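Local coordinates for monalysin (Pseudomonas entomophila, PDB 4MKO), which forms pores in host cell membranes as a secreted beta-barrel toxin, contributing to intestinal damage and lethality in Drosophila, at residues Y58-E63 and Q142-Y147; T74-L79 and S125-T130; F138-V143 and R185-V190. All blocks are in the same frame, centred on the assembly; numbering follows the deposited sequence.

How the contacts relate
Contacts 1 and 3 hold one curved sheet together and share the strand 136-151, which pairs with 46-67 on one edge and with 173-191 on the other; Q142 and V143 belong to both. Contact 1 is the buried one, mostly valine and tyrosine packing with a single water between two glutamines. Contact 3 is partly buried: aliphatic at one end and charged at the other. Contact 2 lies at the surface in a separate two-stranded sheet, with hydroxyls and a glutamine amide on its exposed face, and L79-F126 packing and the Y77 hydroxyl network on the face that packs on the sheet of contacts 1 and 3. There R187 reaches both Y77 and T130.

Contact 1. Residues Y58-E63 and Q142-Y147; sequences YLQYVE and QVVLVY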
loop_
_atom_site.group_PDB
_atom_site.type_symbol
_atom_site.label_atom_id
_atom_site.label_comp_id
_atom_site.label_asym_id
_atom_site.label_seq_id
_atom_site.Cartn_x
_atom_site.Cartn_y
_atom_site.Cartn_z
ATOM N N TYR A 58 -1.872 -5.237 -2.214
ATOM C CA TYR A 58 -2.494 -6.465 -1.715
ATOM C C TYR A 58 -3.964 -6.265 -1.423
ATOM O O TYR A 58 -4.444 -5.130 -1.393
ATOM C CB TYR A 58 -1.732 -7.067 -0.518
ATOM C CG TYR A 58 -1.872 -6.275 0.756
ATOM C CD1 TYR A 58 -1.038 -5.191 1.022
ATOM C CD2 TYR A 58 -2.798 -6.641 1.730
ATOM C CE1 TYR A 58 -1.144 -4.474 2.210
ATOM C CE2 TYR A 58 -2.913 -5.929 2.923
ATOM C CZ TYR A 58 -2.089 -4.837 3.150
ATOM O OH TYR A 58 -2.168 -4.126 4.308
ATOM N N LEU A 59 -4.665 -7.369 -1.189
ATOM C CA LEU A 59 -6.098 -7.330 -0.909
ATOM C C LEU A 59 -6.310 -7.406 0.596
ATOM O O LEU A 59 -5.892 -8.381 1.244
ATOM C CB LEU A 59 -6.779 -8.512 -1.612
ATOM C CG LEU A 59 -6.873 -8.439 -3.141
ATOM C CD1 LEU A 59 -7.529 -9.690 -3.695
ATOM C CD2 LEU A 59 -7.630 -7.201 -3.586
ATOM N N GLN A 60 -6.914 -6.363 1.167
ATOM C CA GLN A 60 -7.164 -6.381 2.602
ATOM C C GLN A 60 -8.622 -6.724 2.860
ATOM O O GLN A 60 -9.515 -6.283 2.141
ATOM C CB GLN A 60 -6.737 -5.078 3.286
ATOM C CG GLN A 60 -7.763 -3.959 3.257
ATOM C CD GLN A 60 -7.338 -2.774 4.096
ATOM O OE1 GLN A 60 -6.257 -2.752 4.720
ATOM N NE2 GLN A 60 -8.153 -1.732 4.070
ATOM N N TYR A 61 -8.845 -7.531 3.877
ATOM C CA TYR A 61 -10.175 -8.021 4.242
ATOM C C TYR A 61 -11.195 -6.908 4.539
ATOM O O TYR A 61 -10.882 -5.968 5.271
ATOM C CB TYR A 61 -10.028 -8.940 5.453
ATOM C CG TYR A 61 -11.323 -9.583 5.891
ATOM C CD1 TYR A 61 -11.853 -10.673 5.203
ATOM C CD2 TYR A 61 -12.027 -9.098 6.993
ATOM C CE1 TYR A 61 -13.052 -11.269 5.606
ATOM C CE2 TYR A 61 -13.221 -9.686 7.406
ATOM C CZ TYR A 61 -13.731 -10.767 6.706
ATOM O OH TYR A 61 -14.912 -11.345 7.100
ATOM N N VAL A 62 -12.416 -7.019 3.969
ATOM C CA VAL A 62 -13.507 -6.084 4.256
ATOM C C VAL A 62 -14.578 -6.833 5.079
ATOM O O VAL A 62 -14.855 -6.441 6.212
ATOM C CB VAL A 62 -14.091 -5.403 2.985
ATOM C CG1 VAL A 62 -15.357 -4.600 3.306
ATOM C CG2 VAL A 62 -13.053 -4.517 2.317
ATOM N N GLU A 63 -15.166 -7.901 4.518
ATOM C CA GLU A 63 -16.194 -8.705 5.187
ATOM C C GLU A 63 -16.526 -9.982 4.434
ATOM O O GLU A 63 -16.079 -10.189 3.300
ATOM C CB GLU A 63 -17.473 -7.883 5.464
ATOM C CG GLU A 63 -18.216 -7.415 4.223
ATOM C CD GLU A 63 -19.573 -6.798 4.508
ATOM O OE1 GLU A 63 -20.569 -7.237 3.888
ATOM O OE2 GLU A 63 -19.641 -5.854 5.328
ATOM N N GLN A 142 -10.499 -5.070 -0.324
ATOM C CA GLN A 142 -10.194 -3.786 -0.976
ATOM C C GLN A 142 -8.693 -3.759 -1.293
ATOM O O GLN A 142 -7.878 -4.203 -0.477
ATOM C CB GLN A 142 -10.556 -2.586 -0.103
ATOM C CG GLN A 142 -10.408 -1.239 -0.835
ATOM C CD GLN A 142 -10.932 -0.035 -0.098
ATOM O OE1 GLN A 142 -11.361 -0.100 1.064
ATOM N NE2 GLN A 142 -10.916 1.097 -0.774
ATOM N N VAL A 143 -8.344 -3.196 -2.454
ATOM C CA VAL A 143 -6.940 -3.073 -2.878
ATOM C C VAL A 143 -6.227 -2.047 -2.019
ATOM O O VAL A 143 -6.689 -0.902 -1.866
ATOM C CB VAL A 143 -6.821 -2.710 -4.390
ATOM C CG1 VAL A 143 -5.372 -2.404 -4.773
ATOM C CG2 VAL A 143 -7.413 -3.810 -5.284
ATOM N N VAL A 144 -5.062 -2.451 -1.505
ATOM C CA VAL A 144 -4.160 -1.598 -0.730
ATOM C C VAL A 144 -2.889 -1.380 -1.546
ATOM O O VAL A 144 -2.301 -2.341 -2.066
ATOM C CB VAL A 144 -3.822 -2.204 0.643
ATOM C CG1 VAL A 144 -2.749 -1.382 1.359
ATOM C CG2 VAL A 144 -5.067 -2.318 1.521
ATOM N N LEU A 145 -2.464 -0.115 -1.648
ATOM C CA LEU A 145 -1.235 0.283 -2.320
ATOM C C LEU A 145 -0.199 0.549 -1.250
ATOM O O LEU A 145 -0.432 1.351 -0.346
ATOM C CB LEU A 145 -1.435 1.524 -3.224
ATOM C CG LEU A 145 -2.516 1.377 -4.304
ATOM C CD1 LEU A 145 -2.848 2.733 -4.957
ATOM C CD2 LEU A 145 -2.125 0.308 -5.361
ATOM N N VAL A 146 0.935 -0.154 -1.338
ATOM C CA VAL A 146 2.030 -0.067 -0.362
ATOM C C VAL A 146 3.241 0.642 -0.944
ATOM O O VAL A 146 3.700 0.302 -2.042
ATOM C CB VAL A 146 2.416 -1.467 0.194
ATOM C CG1 VAL A 146 3.480 -1.349 1.293
ATOM C CG2 VAL A 146 1.178 -2.209 0.724
ATOM N N TYR A 147 3.795 1.586 -0.162
ATOM C CA TYR A 147 4.945 2.402 -0.561
ATOM C C TYR A 147 6.105 2.240 0.404
ATOM O O TYR A 147 5.886 2.060 1.609
ATOM C CB TYR A 147 4.527 3.905 -0.614
ATOM C CG TYR A 147 3.376 4.130 -1.563
ATOM C CD1 TYR A 147 2.062 3.904 -1.158
ATOM C CD2 TYR A 147 3.603 4.418 -2.907
ATOM C CE1 TYR A 147 1.002 4.013 -2.051
ATOM C CE2 TYR A 147 2.545 4.551 -3.808
ATOM C CZ TYR A 147 1.247 4.323 -3.376
ATOM O OH TYR A 147 0.190 4.450 -4.241
HETATM O O HOH W 1 -10.851 -1.592 3.279
#
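Over one face of the Y58 ring, offset toward the rim, V144 CB stands 4.0 Å from the ring centroid in a CH-pi contact; at the edge, in the ring plane, V146 CG2 lies 3.6 Å from Y58 CE1. The crowded first torsion of Y58 (chi1 71°), with CG between the backbone N and the carbonyl carbon, sets the ring alongside V144. The flat amide of Q60 meets the CG2 methyl of V144, Q60 OE1 being 3.4 Å from V144 CG2, and the two side chains cross at about a right angle. Strands 46-67 and 136-151 pair antiparallel here, within the aerolysin-like fold of the toxin. Hydrogen-bonded pairs Y58-V144 and Q60-Q142 flank the non-hydrogen-bonded pair L59-V143, and the straightest bond runs from Q60 N to Q142 O (2.9 Å, 174°). On the face away from Y58, Q60 and V144, L59 CD2 touches V143 CG2. A water links the amides: it accepts from Q60 NE2 at 2.8 Å and donates to Q142 OE1 at 2.7 Å, while Q142 NE2 binds the carbonyls of T80 and Q184. Farther along, a classic beta bulge sets V62 and E63 together opposite I140.

Contact 2. Residues T74-L79 and S125-T130; sequences TLSYQL and SFTDTT
Strands 72-81 and 124-133 form a two-stranded antiparallel sheet within the region assigned to pore formation; in aerolysin-like toxins such a segment is thought to refold into the hairpin that contributes to the wall of the transmembrane beta-barrel. Three hydrogen-bonded pairs, L75-T130, Y77-D128 and L79-F126, alternate with the non-hydrogen-bonded pairs S76-T129 and Q78-T127, sorting the side chains into two unlike faces.

The face bearing L75, Y77, L79, F126, D128 and T130 is the tight one. L79 CB sits over a face of the F126 ring, 4.0 Å from its centroid, in a CH-pi contact offset toward the rim. L79 CD1 meanwhile reaches D128 CB at 3.7 Å. L75, Y77 and L79 also pack on strands 46-67 and 136-151, so this face is applied to the larger sheet.

The other face, with S76, Q78, T127 and T129, is exposed and lined by polar side chains, mostly short hydroxyl ones. Its clearest bond is from Q78 NE2 to T127 OG1, 3.0 Å long and nearly straight at 175°; a bend at chi2 folds the glutamine back so that the hydroxyl lies in its amide plane. S76 OG merely rests on the methyl T129 CG2.

Y77 ties the inner face together. Its crowded first torsion (chi1 45°) lays the ring over the opposite strand, with D128 O centred 3.6 Å above the plane of the Y77 ring, and the D128 carboxylate stands at 84° to that ring. R187 bonds both hydroxyls, NE to Y77 OH and NH2 to T130 OG1, and its charge may polarise them. In the ring plane, Y77 OH and T130 OG1 share a hydrogen bond of 2.7 Å. Y77 OH is also 2.7 Å from D128 OD2, a weak bond at best, since the same proton could go to T130 OG1 instead.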
loop_
_atom_site.group_PDB
_atom_site.type_symbol
_atom_site.label_atom_id
_atom_site.label_comp_id
_atom_site.label_asym_id
_atom_site.label_seq_id
_atom_site.Cartn_x
_atom_site.Cartn_y
_atom_site.Cartn_z
ATOM N N THR A 74 -29.102 -5.847 -2.324
ATOM C CA THR A 74 -28.095 -4.807 -2.517
ATOM C C THR A 74 -27.305 -4.728 -1.213
ATOM O O THR A 74 -27.778 -4.175 -0.221
ATOM C CB THR A 74 -28.742 -3.482 -2.961
ATOM O OG1 THR A 74 -29.390 -3.712 -4.208
ATOM C CG2 THR A 74 -27.718 -2.349 -3.121
ATOM N N LEU A 75 -26.121 -5.333 -1.204
ATOM C CA LEU A 75 -25.262 -5.361 -0.037
ATOM C C LEU A 75 -24.511 -4.051 0.138
ATOM O O LEU A 75 -23.889 -3.590 -0.805
ATOM C CB LEU A 75 -24.265 -6.538 -0.157
ATOM C CG LEU A 75 -23.497 -6.883 1.114
ATOM C CD1 LEU A 75 -24.391 -7.637 2.113
ATOM C CD2 LEU A 75 -22.310 -7.737 0.797
ATOM N N SER A 76 -24.561 -3.470 1.347
ATOM C CA SER A 76 -23.833 -2.250 1.712
ATOM C C SER A 76 -22.662 -2.669 2.596
ATOM O O SER A 76 -22.833 -3.476 3.516
ATOM C CB SER A 76 -24.724 -1.291 2.498
ATOM O OG SER A 76 -25.597 -0.573 1.645
ATOM N N TYR A 77 -21.481 -2.115 2.336
ATOM C CA TYR A 77 -20.286 -2.449 3.125
ATOM C C TYR A 77 -19.403 -1.230 3.172
ATOM O O TYR A 77 -19.536 -0.340 2.323
ATOM C CB TYR A 77 -19.533 -3.674 2.550
ATOM C CG TYR A 77 -19.361 -3.628 1.047
ATOM C CD1 TYR A 77 -18.268 -2.985 0.468
ATOM C CD2 TYR A 77 -20.329 -4.162 0.199
ATOM C CE1 TYR A 77 -18.124 -2.911 -0.920
ATOM C CE2 TYR A 77 -20.214 -4.062 -1.186
ATOM C CZ TYR A 77 -19.108 -3.443 -1.743
ATOM O OH TYR A 77 -19.012 -3.363 -3.114
ATOM N N GLN A 78 -18.501 -1.184 4.148
ATOM C CA GLN A 78 -17.630 -0.039 4.308
ATOM C C GLN A 78 -16.281 -0.226 3.652
ATOM O O GLN A 78 -15.572 -1.182 3.961
ATOM C CB GLN A 78 -17.441 0.300 5.804
ATOM C CG GLN A 78 -18.720 0.741 6.542
ATOM C CD GLN A 78 -19.371 1.939 5.901
ATOM O OE1 GLN A 78 -18.831 3.047 5.919
ATOM N NE2 GLN A 78 -20.514 1.724 5.258
ATOM N N LEU A 79 -15.925 0.693 2.762
ATOM C CA LEU A 79 -14.583 0.747 2.182
ATOM C C LEU A 79 -13.927 1.980 2.782
ATOM O O LEU A 79 -14.589 2.744 3.494
ATOM C CB LEU A 79 -14.625 0.835 0.646
ATOM C CG LEU A 79 -15.250 -0.346 -0.117
ATOM C CD1 LEU A 79 -15.178 -0.108 -1.620
ATOM C CD2 LEU A 79 -14.573 -1.687 0.213
ATOM N N SER A 125 -13.928 6.407 6.007
ATOM C CA SER A 125 -14.811 5.318 5.588
ATOM C C SER A 125 -15.897 5.861 4.657
ATOM O O SER A 125 -16.264 7.040 4.746
ATOM C CB SER A 125 -15.454 4.643 6.795
ATOM O OG SER A 125 -16.334 5.535 7.459
ATOM N N PHE A 126 -16.392 5.010 3.756
ATOM C CA PHE A 126 -17.473 5.345 2.826
ATOM C C PHE A 126 -18.219 4.079 2.486
ATOM O O PHE A 126 -17.634 2.990 2.493
ATOM C CB PHE A 126 -17.001 6.097 1.569
ATOM C CG PHE A 126 -16.193 5.300 0.577
ATOM C CD1 PHE A 126 -14.823 5.120 0.755
ATOM C CD2 PHE A 126 -16.789 4.771 -0.563
ATOM C CE1 PHE A 126 -14.073 4.404 -0.180
ATOM C CE2 PHE A 126 -16.038 4.052 -1.498
ATOM C CZ PHE A 126 -14.679 3.883 -1.306
ATOM N N THR A 127 -19.520 4.223 2.203
ATOM C CA THR A 127 -20.383 3.103 1.879
ATOM C C THR A 127 -20.284 2.781 0.399
ATOM O O THR A 127 -20.382 3.677 -0.448
ATOM C CB THR A 127 -21.846 3.429 2.287
ATOM O OG1 THR A 127 -21.855 3.851 3.651
ATOM C CG2 THR A 127 -22.799 2.241 2.104
ATOM N N ASP A 128 -20.132 1.494 0.097
ATOM C CA ASP A 128 -20.158 1.004 -1.268
ATOM C C ASP A 128 -21.221 -0.091 -1.338
ATOM O O ASP A 128 -21.510 -0.733 -0.323
ATOM C CB ASP A 128 -18.777 0.501 -1.721
ATOM C CG ASP A 128 -18.710 0.232 -3.207
ATOM O OD1 ASP A 128 -19.113 1.120 -3.985
ATOM O OD2 ASP A 128 -18.230 -0.857 -3.594
ATOM N N THR A 129 -21.867 -0.245 -2.498
ATOM C CA THR A 129 -22.910 -1.265 -2.640
ATOM C C THR A 129 -22.674 -2.117 -3.861
ATOM O O THR A 129 -22.137 -1.619 -4.847
ATOM C CB THR A 129 -24.332 -0.622 -2.719
ATOM O OG1 THR A 129 -24.453 0.138 -3.923
ATOM C CG2 THR A 129 -24.687 0.244 -1.495
ATOM N N THR A 130 -23.120 -3.386 -3.808
ATOM C CA THR A 130 -23.114 -4.337 -4.917
ATOM C C THR A 130 -24.380 -5.193 -4.823
ATOM O O THR A 130 -24.652 -5.774 -3.764
ATOM C CB THR A 130 -21.832 -5.208 -4.947
ATOM O OG1 THR A 130 -20.694 -4.351 -5.034
ATOM C CG2 THR A 130 -21.803 -6.172 -6.139
#

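Contact 3. Residues F138-V143 and R185-V190; sequences FVIYQV and RKRVIV. With ACT (acetate ion), chain J.
Backbone hydrogen bonds join strands 136-151 and 173-191 in antiparallel register. V139-V190 and Y141-V188 are hydrogen-bonded pairs, each with two N-H...O bonds, and the run ends with V143 N donating to K186 O at 3.0 Å. Between them, in the non-hydrogen-bonded pairs, CA-H groups approach carbonyls, as where I140 CA lies 3.3 Å from V188 O.

Apolar contacts fall on both faces. I140 and I189 lie side by side, I140 CG1 3.8 Å from I189 CG1, and I189 CG2 touches F138 CB. On the other face V190 CG2 stands in the plane of the Y141 ring, at its edge, 3.5 Å from Y141 CE2.

The charged groups lead away from the partner strand. K186 keeps its CB against V143 CG2 at 3.8 Å and, in the conformer described, bends at chi3 (-74°); K186 NZ donates to acetate O at 2.8 Å, an ion probably from the crystallisation liquor, and forms a salt bridge to D17. R187 has I189 CD1 over the rim of one guanidinium face, its NE and NH2 going to the hydroxyls of Y77 and T130. Main-chain bonds and apolar side chains thus join the strands, whereas the cations serve other partners: D17 for K186, strands 72-81 and 124-133 for R187.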
loop_
_atom_site.group_PDB
_atom_site.type_symbol
_atom_site.label_atom_id
_atom_site.label_comp_id
_atom_site.label_asym_id
_atom_site.label_seq_id
_atom_site.Cartn_x
_atom_site.Cartn_y
_atom_site.Cartn_z
ATOM N N PHE A 138 -19.390 -15.407 0.220
ATOM C CA PHE A 138 -18.491 -14.516 -0.515
ATOM C C PHE A 138 -17.679 -13.649 0.425
ATOM O O PHE A 138 -18.167 -13.241 1.485
ATOM C CB PHE A 138 -19.299 -13.611 -1.476
ATOM C CG PHE A 138 -20.323 -14.371 -2.290
ATOM C CD1 PHE A 138 -19.941 -15.101 -3.407
ATOM C CD2 PHE A 138 -21.650 -14.447 -1.875
ATOM C CE1 PHE A 138 -20.880 -15.851 -4.133
ATOM C CE2 PHE A 138 -22.589 -15.185 -2.607
ATOM C CZ PHE A 138 -22.197 -15.879 -3.736
ATOM N N VAL A 139 -16.443 -13.361 0.018
ATOM C CA VAL A 139 -15.516 -12.527 0.787
ATOM C C VAL A 139 -15.224 -11.305 -0.055
ATOM O O VAL A 139 -14.989 -11.423 -1.257
ATOM C CB VAL A 139 -14.208 -13.259 1.205
ATOM C CG1 VAL A 139 -13.430 -12.419 2.218
ATOM C CG2 VAL A 139 -14.501 -14.658 1.777
ATOM N N ILE A 140 -15.270 -10.145 0.580
ATOM C CA ILE A 140 -14.998 -8.860 -0.041
ATOM C C ILE A 140 -13.657 -8.363 0.454
ATOM O O ILE A 140 -13.403 -8.373 1.661
ATOM C CB ILE A 140 -16.120 -7.852 0.286
ATOM C CG1 ILE A 140 -17.495 -8.440 -0.127
ATOM C CG2 ILE A 140 -15.837 -6.493 -0.389
ATOM C CD1 ILE A 140 -18.706 -7.582 0.278
ATOM N N TYR A 141 -12.828 -7.867 -0.478
ATOM C CA TYR A 141 -11.519 -7.289 -0.149
ATOM C C TYR A 141 -11.382 -5.943 -0.833
ATOM O O TYR A 141 -12.049 -5.712 -1.840
ATOM C CB TYR A 141 -10.379 -8.177 -0.681
ATOM C CG TYR A 141 -10.461 -9.637 -0.313
ATOM C CD1 TYR A 141 -9.866 -10.119 0.850
ATOM C CD2 TYR A 141 -11.101 -10.551 -1.149
ATOM C CE1 TYR A 141 -9.920 -11.477 1.180
ATOM C CE2 TYR A 141 -11.165 -11.907 -0.826
ATOM C CZ TYR A 141 -10.542 -12.371 0.320
ATOM O OH TYR A 141 -10.606 -13.716 0.616
ATOM N N GLN A 142 -10.499 -5.070 -0.324
ATOM C CA GLN A 142 -10.194 -3.786 -0.976
ATOM C C GLN A 142 -8.693 -3.759 -1.293
ATOM O O GLN A 142 -7.878 -4.203 -0.477
ATOM C CB GLN A 142 -10.556 -2.586 -0.103
ATOM C CG GLN A 142 -10.408 -1.239 -0.835
ATOM C CD GLN A 142 -10.932 -0.035 -0.098
ATOM O OE1 GLN A 142 -11.361 -0.100 1.064
ATOM N NE2 GLN A 142 -10.916 1.097 -0.774
ATOM N N VAL A 143 -8.344 -3.196 -2.454
ATOM C CA VAL A 143 -6.940 -3.073 -2.878
ATOM C C VAL A 143 -6.227 -2.047 -2.019
ATOM O O VAL A 143 -6.689 -0.902 -1.866
ATOM C CB VAL A 143 -6.821 -2.710 -4.390
ATOM C CG1 VAL A 143 -5.372 -2.404 -4.773
ATOM C CG2 VAL A 143 -7.413 -3.810 -5.284
ATOM N N ARG A 185 -9.650 2.803 -5.054
ATOM C CA ARG A 185 -11.103 2.650 -5.219
ATOM C C ARG A 185 -11.377 1.388 -6.066
ATOM O O ARG A 185 -11.896 1.460 -7.185
ATOM C CB ARG A 185 -11.714 3.914 -5.842
ATOM C CG ARG A 185 -13.239 3.930 -5.688
ATOM C CD ARG A 185 -13.860 5.299 -5.890
ATOM N NE ARG A 185 -13.554 5.871 -7.195
ATOM C CZ ARG A 185 -14.319 5.754 -8.271
ATOM N NH1 ARG A 185 -15.440 5.045 -8.221
ATOM N NH2 ARG A 185 -13.960 6.330 -9.413
ATOM N N LYS A 186 -10.997 0.228 -5.502
ATOM C CA LYS A 186 -11.117 -1.072 -6.142
ATOM C C LYS A 186 -11.370 -2.130 -5.077
ATOM O O LYS A 186 -10.665 -2.177 -4.059
ATOM C CB LYS A 186 -9.817 -1.354 -6.896
ATOM C CG LYS A 186 -9.890 -2.441 -7.928
ATOM C CD LYS A 186 -8.666 -2.428 -8.837
ATOM C CE LYS A 186 -8.673 -1.293 -9.839
ATOM N NZ LYS A 186 -7.542 -1.407 -10.791
ATOM N N ARG A 187 -12.383 -2.953 -5.302
ATOM C CA ARG A 187 -12.731 -4.023 -4.381
ATOM C C ARG A 187 -12.999 -5.300 -5.175
ATOM O O ARG A 187 -13.482 -5.238 -6.305
ATOM C CB ARG A 187 -13.931 -3.632 -3.492
ATOM C CG ARG A 187 -15.276 -3.529 -4.228
ATOM C CD ARG A 187 -16.056 -4.832 -4.216
ATOM N NE ARG A 187 -17.284 -4.728 -5.014
ATOM C CZ ARG A 187 -17.383 -4.961 -6.320
ATOM N NH1 ARG A 187 -16.306 -5.287 -7.029
ATOM N NH2 ARG A 187 -18.556 -4.846 -6.934
ATOM N N VAL A 188 -12.723 -6.440 -4.555
ATOM C CA VAL A 188 -12.872 -7.757 -5.152
ATOM C C VAL A 188 -13.872 -8.533 -4.317
ATOM O O VAL A 188 -13.796 -8.491 -3.095
ATOM C CB VAL A 188 -11.488 -8.482 -5.171
ATOM C CG1 VAL A 188 -11.589 -9.903 -5.735
ATOM C CG2 VAL A 188 -10.443 -7.670 -5.950
ATOM N N ILE A 189 -14.756 -9.292 -4.976
ATOM C CA ILE A 189 -15.697 -10.202 -4.306
ATOM C C ILE A 189 -15.434 -11.586 -4.875
ATOM O O ILE A 189 -15.475 -11.758 -6.090
ATOM C CB ILE A 189 -17.199 -9.786 -4.437
ATOM C CG1 ILE A 189 -17.447 -8.327 -3.966
ATOM C CG2 ILE A 189 -18.070 -10.765 -3.631
ATOM C CD1 ILE A 189 -18.875 -7.821 -4.232
ATOM N N VAL A 190 -15.118 -12.568 -4.010
ATOM C CA VAL A 190 -14.848 -13.934 -4.451
ATOM C C VAL A 190 -15.653 -14.948 -3.637
ATOM O O VAL A 190 -15.785 -14.751 -2.423
ATOM C CB VAL A 190 -13.340 -14.317 -4.473
ATOM C CG1 VAL A 190 -12.574 -13.561 -5.566
ATOM C CG2 VAL A 190 -12.685 -14.137 -3.110
HETATM C C ACT J . -7.916 1.915 -12.790
HETATM O O ACT J . -7.402 0.894 -12.295
HETATM O OXT ACT J . -7.313 3.006 -12.999
HETATM C CH3 ACT J . -9.396 1.817 -13.178
#